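Local structure of translation initiation factor eIF2B subunit delta (Schizosaccharomyces pombe, 5B04) at residues H142-L148 against T170-V174; I271-L275 against R355-I361; G343-N349 against K380-Q386. The protein forms part of the eIF2B complex, which catalyses the exchange of GDP for GTP on the gamma subunit of initiation factor eIF2. All coordinates share one frame; numbering follows the deposited sequence.

Contact 1 of 3, residues H142-L148 against T170-V174; sequences HPAVIRL and TFKIV
His-142 and Ile-173 meet where two consecutive helices, 143-154 and 160-177, fold back on each other as a helical hairpin; the axes of the short segments run 9.2 Å apart at 156°, close to antiparallel. His-142 is the N-cap of the first helix: its ND1 accepts the amide N-H of Ala-144 at 2.9 Å, with that nitrogen tilted 21° out of the imidazole plane. CG stands anti to the backbone N (chi1 -170°), which lays the ring over the partner helix while ND1 still turns back to the cap. CE1 touches Ile-173 CG2 at 3.5 Å, the two side chains crossing at about a right angle, and Val-174 CA lies over one ring face. The other ring nitrogen, NE2, is hydrogen-bonded to Asp-177 OD2, so the imidazole ties the start of one helix to the end of the other. With an alanine here, the Ala-144 amide is likely to lose its cap and Asp-177 OD2 its imidazole partner, and a gap would probably open beside Ile-173.

Two residues on, Ala-144 sits where the helices' CA atoms come nearest, opposite Thr-170, and its small side chain is consistent with this closeness: its CB rests 3.8 Å from Thr-170 CG2, the methyl that also approaches Ala-144 O. Val-145 sends CG2 to Val-174 CG2 at 3.6 Å, branch methyl against branch methyl, while Gln-197, Tyr-200 and Leu-201 of helix 186-204 pack on the same valine. No hydrogen bond joins the two segments; the Thr-170 hydroxyl is bonded within its own helix, to Asp-166 O. Leu-148 closes the row by presenting its CD2 methyl to that oxygen, Thr-170 OG1, at 4.0 Å.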
loop_
_atom_site.group_PDB
_atom_site.type_symbol
_atom_site.label_atom_id
_atom_site.label_comp_id
_atom_site.label_asym_id
_atom_site.label_seq_id
_atom_site.Cartn_x
_atom_site.Cartn_y
_atom_site.Cartn_z
ATOM N N HIS G 142 -4.103 13.844 46.333
ATOM C CA HIS G 142 -5.401 14.220 46.884
ATOM C C HIS G 142 -6.409 13.082 46.724
ATOM O O HIS G 142 -6.387 12.374 45.718
ATOM C CB HIS G 142 -5.912 15.494 46.201
ATOM C CG HIS G 142 -7.117 16.095 46.855
ATOM N ND1 HIS G 142 -8.394 15.627 46.634
ATOM C CD2 HIS G 142 -7.240 17.127 47.721
ATOM C CE1 HIS G 142 -9.252 16.342 47.338
ATOM N NE2 HIS G 142 -8.578 17.262 48.006
ATOM N N PRO G 143 -7.281 12.891 47.730
ATOM C CA PRO G 143 -8.330 11.863 47.704
ATOM C C PRO G 143 -9.169 11.871 46.426
ATOM O O PRO G 143 -9.380 10.814 45.832
ATOM C CB PRO G 143 -9.192 12.224 48.914
ATOM C CG PRO G 143 -8.230 12.827 49.869
ATOM C CD PRO G 143 -7.225 13.579 49.033
ATOM N N ALA G 144 -9.636 13.046 46.016
ATOM C CA ALA G 144 -10.449 13.172 44.810
ATOM C C ALA G 144 -9.679 12.718 43.574
ATOM O O ALA G 144 -10.266 12.206 42.620
ATOM C CB ALA G 144 -10.926 14.606 44.639
ATOM N N VAL G 145 -8.364 12.910 43.597
ATOM C CA VAL G 145 -7.504 12.459 42.510
ATOM C C VAL G 145 -7.413 10.935 42.505
ATOM O O VAL G 145 -7.414 10.306 41.446
ATOM C CB VAL G 145 -6.087 13.061 42.621
ATOM C CG1 VAL G 145 -5.193 12.551 41.503
ATOM C CG2 VAL G 145 -6.158 14.576 42.598
ATOM N N ILE G 146 -7.346 10.351 43.697
ATOM C CA ILE G 146 -7.244 8.902 43.848
ATOM C C ILE G 146 -8.462 8.184 43.273
ATOM O O ILE G 146 -8.326 7.245 42.489
ATOM C CB ILE G 146 -7.086 8.499 45.326
ATOM C CG1 ILE G 146 -5.823 9.123 45.920
ATOM C CG2 ILE G 146 -7.047 6.986 45.466
ATOM C CD1 ILE G 146 -5.612 8.798 47.383
ATOM N N ARG G 147 -9.649 8.634 43.671
ATOM C CA ARG G 147 -10.895 8.028 43.213
ATOM C C ARG G 147 -11.056 8.179 41.706
ATOM O O ARG G 147 -11.622 7.309 41.042
ATOM C CB ARG G 147 -12.091 8.646 43.937
ATOM C CG ARG G 147 -11.917 8.739 45.444
ATOM C CD ARG G 147 -13.225 9.078 46.138
ATOM N NE ARG G 147 -13.076 9.103 47.590
ATOM C CZ ARG G 147 -13.892 8.482 48.436
ATOM N NH1 ARG G 147 -14.919 7.779 47.977
ATOM N NH2 ARG G 147 -13.679 8.560 49.743
ATOM N N LEU G 148 -10.554 9.287 41.171
ATOM C CA LEU G 148 -10.572 9.514 39.733
ATOM C C LEU G 148 -9.625 8.541 39.042
ATOM O O LEU G 148 -9.910 8.053 37.950
ATOM C CB LEU G 148 -10.186 10.957 39.405
ATOM C CG LEU G 148 -10.333 11.376 37.941
ATOM C CD1 LEU G 148 -11.801 11.422 37.544
ATOM C CD2 LEU G 148 -9.659 12.717 37.691
ATOM N N THR G 170 -12.358 17.895 39.579
ATOM C CA THR G 170 -11.488 17.314 40.595
ATOM C C THR G 170 -10.360 18.279 40.938
ATOM O O THR G 170 -10.026 18.468 42.109
ATOM C CB THR G 170 -10.893 15.969 40.131
ATOM O OG1 THR G 170 -11.941 14.999 40.007
ATOM C CG2 THR G 170 -9.859 15.461 41.127
ATOM N N PHE G 171 -9.785 18.900 39.913
ATOM C CA PHE G 171 -8.669 19.821 40.104
ATOM C C PHE G 171 -9.087 21.093 40.835
ATOM O O PHE G 171 -8.258 21.752 41.461
ATOM C CB PHE G 171 -8.029 20.173 38.761
ATOM C CG PHE G 171 -7.061 19.136 38.264
ATOM C CD1 PHE G 171 -6.646 18.106 39.092
ATOM C CD2 PHE G 171 -6.561 19.194 36.974
ATOM C CE1 PHE G 171 -5.755 17.150 38.641
ATOM C CE2 PHE G 171 -5.669 18.242 36.517
ATOM C CZ PHE G 171 -5.266 17.219 37.353
ATOM N N LYS G 172 -10.367 21.441 40.753
ATOM C CA LYS G 172 -10.879 22.561 41.532
ATOM C C LYS G 172 -10.846 22.195 43.007
ATOM O O LYS G 172 -10.386 22.976 43.836
ATOM C CB LYS G 172 -12.299 22.941 41.110
ATOM C CG LYS G 172 -12.491 23.063 39.613
ATOM C CD LYS G 172 -13.718 23.897 39.265
ATOM C CE LYS G 172 -14.823 23.764 40.292
ATOM N NZ LYS G 172 -16.018 24.559 39.895
ATOM N N ILE G 173 -11.331 20.996 43.318
ATOM C CA ILE G 173 -11.258 20.450 44.667
ATOM C C ILE G 173 -9.807 20.405 45.133
ATOM O O ILE G 173 -9.503 20.712 46.286
ATOM C CB ILE G 173 -11.867 19.032 44.743
ATOM C CG1 ILE G 173 -13.342 19.056 44.334
ATOM C CG2 ILE G 173 -11.707 18.449 46.139
ATOM C CD1 ILE G 173 -14.289 19.420 45.460
ATOM N N VAL G 174 -8.917 20.027 44.220
ATOM C CA VAL G 174 -7.489 20.001 44.502
ATOM C C VAL G 174 -6.993 21.384 44.908
ATOM O O VAL G 174 -6.405 21.549 45.974
ATOM C CB VAL G 174 -6.678 19.511 43.287
ATOM C CG1 VAL G 174 -5.189 19.738 43.509
ATOM C CG2 VAL G 174 -6.966 18.047 43.016
#

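Contact 2 of 3, residues I271-L275 against R355-I361; sequences ILTYL and RAGTSLI
The Tyr-274 ring lies between Ile-361 and Leu-275 on opposite faces, with Thr-358 OG1 at its edge, in plane. Ile-361 CG1 makes a CH-pi contact, 4.2 Å from the ring centroid and 26° off the normal; on the other face the tyrosine's own neighbour Leu-275 sets CG 3.3 Å above the plane, over the centre. A chi1 of 171° swings the ring away from the backbone N, on from the end of strand 269-274 to the start of helix 358-367, and its OH arrives 3.2 Å from Gly-357 CA. Leu-272, two residues earlier on the same side of the strand, meets Ile-361 CG2 through CD2 at 3.8 Å. Leu-275 CD1 lies against Arg-355 CB, at about a right angle to that side chain. Arg-355 NE is hydrogen-bonded to Lys-431 O, and NH1 forms a salt bridge with Glu-306. The type I turn from Arg-355 to Thr-358 is fastened by Arg-355 O, which accepts from both Thr-358 N and Thr-358 OG1 (2.7 Å) on one face of its plane. The contact rests largely on apolar and aromatic packing, as in a Rossmann-like core, while the Thr-358 bonds shape the turn.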
loop_
_atom_site.group_PDB
_atom_site.type_symbol
_atom_site.label_atom_id
_atom_site.label_comp_id
_atom_site.label_asym_id
_atom_site.label_seq_id
_atom_site.Cartn_x
_atom_site.Cartn_y
_atom_site.Cartn_z
ATOM N N ILE G 271 -29.622 6.279 10.290
ATOM C CA ILE G 271 -28.371 6.815 10.811
ATOM C C ILE G 271 -27.542 5.774 11.557
ATOM O O ILE G 271 -28.055 5.047 12.405
ATOM C CB ILE G 271 -28.647 8.010 11.741
ATOM C CG1 ILE G 271 -29.348 9.124 10.962
ATOM C CG2 ILE G 271 -27.362 8.517 12.367
ATOM C CD1 ILE G 271 -29.742 10.306 11.809
ATOM N N LEU G 272 -26.253 5.712 11.232
ATOM C CA LEU G 272 -25.350 4.757 11.861
ATOM C C LEU G 272 -24.489 5.425 12.928
ATOM O O LEU G 272 -23.720 6.340 12.636
ATOM C CB LEU G 272 -24.459 4.093 10.805
ATOM C CG LEU G 272 -23.686 2.815 11.158
ATOM C CD1 LEU G 272 -23.331 2.060 9.890
ATOM C CD2 LEU G 272 -22.420 3.103 11.958
ATOM N N THR G 273 -24.548 4.904 14.134
ATOM C CA THR G 273 -23.655 5.342 15.167
ATOM C C THR G 273 -22.881 4.156 15.632
ATOM O O THR G 273 -23.431 3.097 15.728
ATOM C CB THR G 273 -24.410 5.870 16.359
ATOM O OG1 THR G 273 -23.486 6.118 17.415
ATOM C CG2 THR G 273 -25.381 4.867 16.806
ATOM N N TYR G 274 -21.606 4.335 15.920
ATOM C CA TYR G 274 -20.769 3.235 16.319
ATOM C C TYR G 274 -20.516 3.397 17.798
ATOM O O TYR G 274 -20.266 4.462 18.274
ATOM C CB TYR G 274 -19.570 3.195 15.398
ATOM C CG TYR G 274 -18.484 2.249 15.776
ATOM C CD1 TYR G 274 -18.738 0.940 16.056
ATOM C CD2 TYR G 274 -17.207 2.667 15.826
ATOM C CE1 TYR G 274 -17.729 0.083 16.394
ATOM C CE2 TYR G 274 -16.204 1.821 16.170
ATOM C CZ TYR G 274 -16.475 0.536 16.447
ATOM O OH TYR G 274 -15.453 -0.279 16.771
ATOM N N LEU G 275 -20.561 2.302 18.522
ATOM C CA LEU G 275 -20.280 2.310 19.930
ATOM C C LEU G 275 -21.163 3.143 20.844
ATOM O O LEU G 275 -22.355 3.037 20.781
ATOM C CB LEU G 275 -18.807 2.532 20.053
ATOM C CG LEU G 275 -18.119 1.336 19.421
ATOM C CD1 LEU G 275 -16.629 1.523 19.381
ATOM C CD2 LEU G 275 -18.430 0.092 20.196
ATOM N N ARG G 355 -12.405 5.722 18.273
ATOM C CA ARG G 355 -12.319 4.331 18.710
ATOM C C ARG G 355 -11.852 3.392 17.598
ATOM O O ARG G 355 -11.960 3.712 16.415
ATOM C CB ARG G 355 -13.668 3.864 19.260
ATOM C CG ARG G 355 -14.064 4.524 20.573
ATOM C CD ARG G 355 -12.990 4.341 21.639
ATOM N NE ARG G 355 -12.529 2.957 21.729
ATOM C CZ ARG G 355 -13.082 2.031 22.506
ATOM N NH1 ARG G 355 -14.124 2.337 23.267
ATOM N NH2 ARG G 355 -12.594 0.798 22.520
ATOM N N ALA G 356 -11.363 2.223 18.005
ATOM C CA ALA G 356 -10.594 1.313 17.151
ATOM C C ALA G 356 -11.231 0.928 15.812
ATOM O O ALA G 356 -10.517 0.669 14.844
ATOM C CB ALA G 356 -10.271 0.049 17.933
ATOM N N GLY G 357 -12.557 0.873 15.749
ATOM C CA GLY G 357 -13.219 0.412 14.540
ATOM C C GLY G 357 -13.768 1.511 13.650
ATOM O O GLY G 357 -14.370 1.236 12.610
ATOM N N THR G 358 -13.543 2.758 14.049
ATOM C CA THR G 358 -14.160 3.911 13.398
ATOM C C THR G 358 -13.755 4.078 11.929
ATOM O O THR G 358 -14.582 4.450 11.094
ATOM C CB THR G 358 -13.824 5.207 14.159
ATOM O OG1 THR G 358 -14.129 5.034 15.549
ATOM C CG2 THR G 358 -14.625 6.376 13.612
ATOM N N SER G 359 -12.494 3.802 11.614
ATOM C CA SER G 359 -12.014 3.922 10.237
ATOM C C SER G 359 -12.712 2.933 9.313
ATOM O O SER G 359 -12.998 3.248 8.157
ATOM C CB SER G 359 -10.506 3.707 10.171
ATOM O OG SER G 359 -10.166 2.447 10.719
ATOM N N LEU G 360 -12.976 1.735 9.825
ATOM C CA LEU G 360 -13.689 0.719 9.060
ATOM C C LEU G 360 -15.111 1.178 8.759
ATOM O O LEU G 360 -15.632 0.939 7.669
ATOM C CB LEU G 360 -13.705 -0.612 9.812
ATOM C CG LEU G 360 -12.399 -1.408 9.772
ATOM C CD1 LEU G 360 -12.465 -2.604 10.707
ATOM C CD2 LEU G 360 -12.091 -1.851 8.350
ATOM N N ILE G 361 -15.729 1.841 9.733
ATOM C CA ILE G 361 -17.051 2.426 9.546
ATOM C C ILE G 361 -17.018 3.442 8.411
ATOM O O ILE G 361 -17.858 3.417 7.510
ATOM C CB ILE G 361 -17.558 3.120 10.828
ATOM C CG1 ILE G 361 -17.578 2.144 12.005
ATOM C CG2 ILE G 361 -18.936 3.723 10.602
ATOM C CD1 ILE G 361 -18.637 1.072 11.894
#

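Contact 3 of 3, residues G343-N349 against K380-Q386; sequences GHAMLSN and KFTERIQ
Lys-380 reaches back to Gly-343, its NZ donating to Gly-343 O at 2.8 Å in almost a straight line with the C=O bond (173°). A bend at chi3 (-66°) brings the ammonium there, and CD passes His-344 O on the way. The backbones then run side by side: Met-346 N gives a weak bond to Lys-380 O, and Thr-382 N a weak one to Met-346 O, both 3.3 Å, a single parallel bridge centred on Met-346 and Phe-381. Beyond it Ser-348 N points straight at Arg-384 O (172°), again weakly, at 3.4 Å. Met-346 CB sits by Phe-381 CD1. Leu-347 spreads its two methyls, CD2 alongside Thr-382 CG2 at 3.7 Å and CD1 onto Gln-386 CG at 3.6 Å. Ile-385 CG1 packs on Ser-348 CB, and its CG2 meets Asn-349 CB at 3.8 Å.

In the next shell, Thr-382 OG1 accepts from Arg-384 N in an ST turn that bends the chain and probably helps to place Arg-384 O before Ser-348 N. Glu-377 forms a salt bridge with Lys-380 NZ, so this ammonium has both a carbonyl and a carboxylate to hold it. Gln-386 NE2 is bonded to Asp-388 O and Tyr-392 O, helix 455-461 packs on Met-346, Ser-348 and Phe-381, and the eIF2B beta chain touches Ile-385 and Asn-349. His-344, stacked on Tyr-432, lies about 3 Å from a bound phosphate ion, probably from the crystallisation liquor. The short edge strand 345-346 and the loop after strand 372-375, meeting beyond the neighbouring parallel strands 338-342 and 372-375 with an anion beside them, are consistent with the pocket at the C-terminal strand edge of a Rossmann-like fold.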
loop_
_atom_site.group_PDB
_atom_site.type_symbol
_atom_site.label_atom_id
_atom_site.label_comp_id
_atom_site.label_asym_id
_atom_site.label_seq_id
_atom_site.Cartn_x
_atom_site.Cartn_y
_atom_site.Cartn_z
ATOM N N GLY G 343 -15.728 12.024 18.239
ATOM C CA GLY G 343 -14.283 11.946 18.174
ATOM C C GLY G 343 -13.587 12.126 19.506
ATOM O O GLY G 343 -13.961 12.982 20.306
ATOM N N HIS G 344 -12.570 11.305 19.744
ATOM C CA HIS G 344 -11.702 11.485 20.898
ATOM C C HIS G 344 -10.805 12.690 20.652
ATOM O O HIS G 344 -10.471 13.434 21.576
ATOM C CB HIS G 344 -10.869 10.228 21.156
ATOM C CG HIS G 344 -9.752 10.430 22.133
ATOM N ND1 HIS G 344 -8.448 10.089 21.851
ATOM C CD2 HIS G 344 -9.744 10.943 23.386
ATOM C CE1 HIS G 344 -7.684 10.380 22.889
ATOM N NE2 HIS G 344 -8.446 10.900 23.833
ATOM N N ALA G 345 -10.432 12.872 19.389
ATOM C CA ALA G 345 -9.609 13.996 18.962
ATOM C C ALA G 345 -9.613 14.112 17.443
ATOM O O ALA G 345 -9.771 13.117 16.736
ATOM C CB ALA G 345 -8.188 13.844 19.473
ATOM N N MET G 346 -9.441 15.331 16.944
ATOM C CA MET G 346 -9.335 15.561 15.510
ATOM C C MET G 346 -7.925 16.037 15.173
ATOM O O MET G 346 -7.487 17.085 15.646
ATOM C CB MET G 346 -10.375 16.579 15.045
ATOM C CG MET G 346 -10.641 16.555 13.550
ATOM S SD MET G 346 -11.702 15.185 13.054
ATOM C CE MET G 346 -13.155 15.510 14.046
ATOM N N LEU G 347 -7.217 15.260 14.361
ATOM C CA LEU G 347 -5.818 15.541 14.050
ATOM C C LEU G 347 -5.665 16.723 13.096
ATOM O O LEU G 347 -6.577 17.041 12.332
ATOM C CB LEU G 347 -5.151 14.298 13.463
ATOM C CG LEU G 347 -5.167 13.076 14.384
ATOM C CD1 LEU G 347 -4.686 11.839 13.647
ATOM C CD2 LEU G 347 -4.323 13.329 15.625
ATOM N N SER G 348 -4.500 17.363 13.140
ATOM C CA SER G 348 -4.266 18.601 12.400
ATOM C C SER G 348 -4.175 18.409 10.890
ATOM O O SER G 348 -4.237 19.378 10.137
ATOM C CB SER G 348 -2.991 19.281 12.903
ATOM O OG SER G 348 -3.200 19.869 14.173
ATOM N N ASN G 349 -4.023 17.167 10.442
ATOM C CA ASN G 349 -4.005 16.892 9.010
ATOM C C ASN G 349 -5.415 16.635 8.492
ATOM O O ASN G 349 -5.612 16.362 7.308
ATOM C CB ASN G 349 -3.100 15.703 8.688
ATOM C CG ASN G 349 -3.729 14.376 9.057
ATOM O OD1 ASN G 349 -4.196 14.186 10.180
ATOM N ND2 ASN G 349 -3.751 13.448 8.107
ATOM N N LYS G 380 -10.857 19.618 21.590
ATOM C CA LYS G 380 -10.288 18.292 21.389
ATOM C C LYS G 380 -9.466 18.235 20.104
ATOM O O LYS G 380 -9.000 17.169 19.701
ATOM C CB LYS G 380 -11.390 17.231 21.371
ATOM C CG LYS G 380 -12.058 17.030 22.723
ATOM C CD LYS G 380 -12.954 15.803 22.742
ATOM C CE LYS G 380 -14.148 15.975 21.823
ATOM N NZ LYS G 380 -15.135 14.870 21.983
ATOM N N PHE G 381 -9.291 19.387 19.464
ATOM C CA PHE G 381 -8.392 19.490 18.321
ATOM C C PHE G 381 -6.961 19.429 18.840
ATOM O O PHE G 381 -6.684 19.878 19.952
ATOM C CB PHE G 381 -8.617 20.786 17.533
ATOM C CG PHE G 381 -9.922 20.841 16.776
ATOM C CD1 PHE G 381 -10.930 19.917 17.008
ATOM C CD2 PHE G 381 -10.133 21.823 15.822
ATOM C CE1 PHE G 381 -12.122 19.980 16.309
ATOM C CE2 PHE G 381 -11.321 21.889 15.120
ATOM C CZ PHE G 381 -12.317 20.966 15.363
ATOM N N THR G 382 -6.050 18.876 18.046
ATOM C CA THR G 382 -4.661 18.765 18.477
ATOM C C THR G 382 -3.685 19.151 17.371
ATOM O O THR G 382 -4.012 19.090 16.185
ATOM C CB THR G 382 -4.334 17.336 18.960
ATOM O OG1 THR G 382 -3.024 17.312 19.542
ATOM C CG2 THR G 382 -4.392 16.349 17.805
ATOM N N GLU G 383 -2.485 19.558 17.771
ATOM C CA GLU G 383 -1.432 19.899 16.823
ATOM C C GLU G 383 -0.785 18.636 16.266
ATOM O O GLU G 383 -0.054 18.684 15.276
ATOM C CB GLU G 383 -0.372 20.782 17.485
ATOM C CG GLU G 383 -0.865 22.159 17.894
ATOM C CD GLU G 383 0.222 22.992 18.546
ATOM O OE1 GLU G 383 0.769 22.554 19.581
ATOM O OE2 GLU G 383 0.535 24.081 18.021
ATOM N N ARG G 384 -1.065 17.509 16.910
ATOM C CA ARG G 384 -0.441 16.237 16.562
ATOM C C ARG G 384 -0.913 15.710 15.209
ATOM O O ARG G 384 -2.095 15.791 14.875
ATOM C CB ARG G 384 -0.721 15.199 17.653
ATOM C CG ARG G 384 0.100 13.925 17.531
ATOM C CD ARG G 384 0.111 13.152 18.842
ATOM N NE ARG G 384 -1.118 12.392 19.051
ATOM C CZ ARG G 384 -1.466 11.843 20.210
ATOM N NH1 ARG G 384 -0.683 11.980 21.271
ATOM N NH2 ARG G 384 -2.601 11.166 20.313
ATOM N N ILE G 385 0.026 15.177 14.435
ATOM C CA ILE G 385 -0.288 14.534 13.164
ATOM C C ILE G 385 0.398 13.177 13.073
ATOM O O ILE G 385 1.626 13.094 13.050
ATOM C CB ILE G 385 0.143 15.391 11.959
ATOM C CG1 ILE G 385 -0.646 16.700 11.918
ATOM C CG2 ILE G 385 -0.051 14.620 10.662
ATOM C CD1 ILE G 385 -0.338 17.558 10.710
ATOM N N GLN G 386 -0.398 12.115 13.029
ATOM C CA GLN G 386 0.141 10.770 12.879
ATOM C C GLN G 386 -0.333 10.147 11.572
ATOM O O GLN G 386 -1.484 10.320 11.172
ATOM C CB GLN G 386 -0.248 9.895 14.072
ATOM C CG GLN G 386 -1.699 10.011 14.496
ATOM C CD GLN G 386 -1.985 9.273 15.790
ATOM O OE1 GLN G 386 -2.443 9.864 16.768
ATOM N NE2 GLN G 386 -1.716 7.972 15.801
#

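How the contacts relate
Contact 1, between N-terminal helices, closes before the others open; its centre lies about 33 Å from that of contact 2, across the chain's centre, and about 27 Å from that of contact 3. Contacts 2 and 3 alternate their segments; their centres are about 17 Å and nearest atoms about 6 Å apart. Strand 269-274 of the mixed sheet carries contact 2; strands 338-342 and 372-375, next in that sheet, lead into the two segments of contact 3. Adjacent strands 345-346 and 352-355 of the antiparallel sheet also join them. Contact 3 touches the start of helix 160-177, whose later turns form contact 1 and which probably helps to join the helical and Rossmann-like parts. Contact 1 borders the gamma subunit, contacts 2 and 3 the beta subunit.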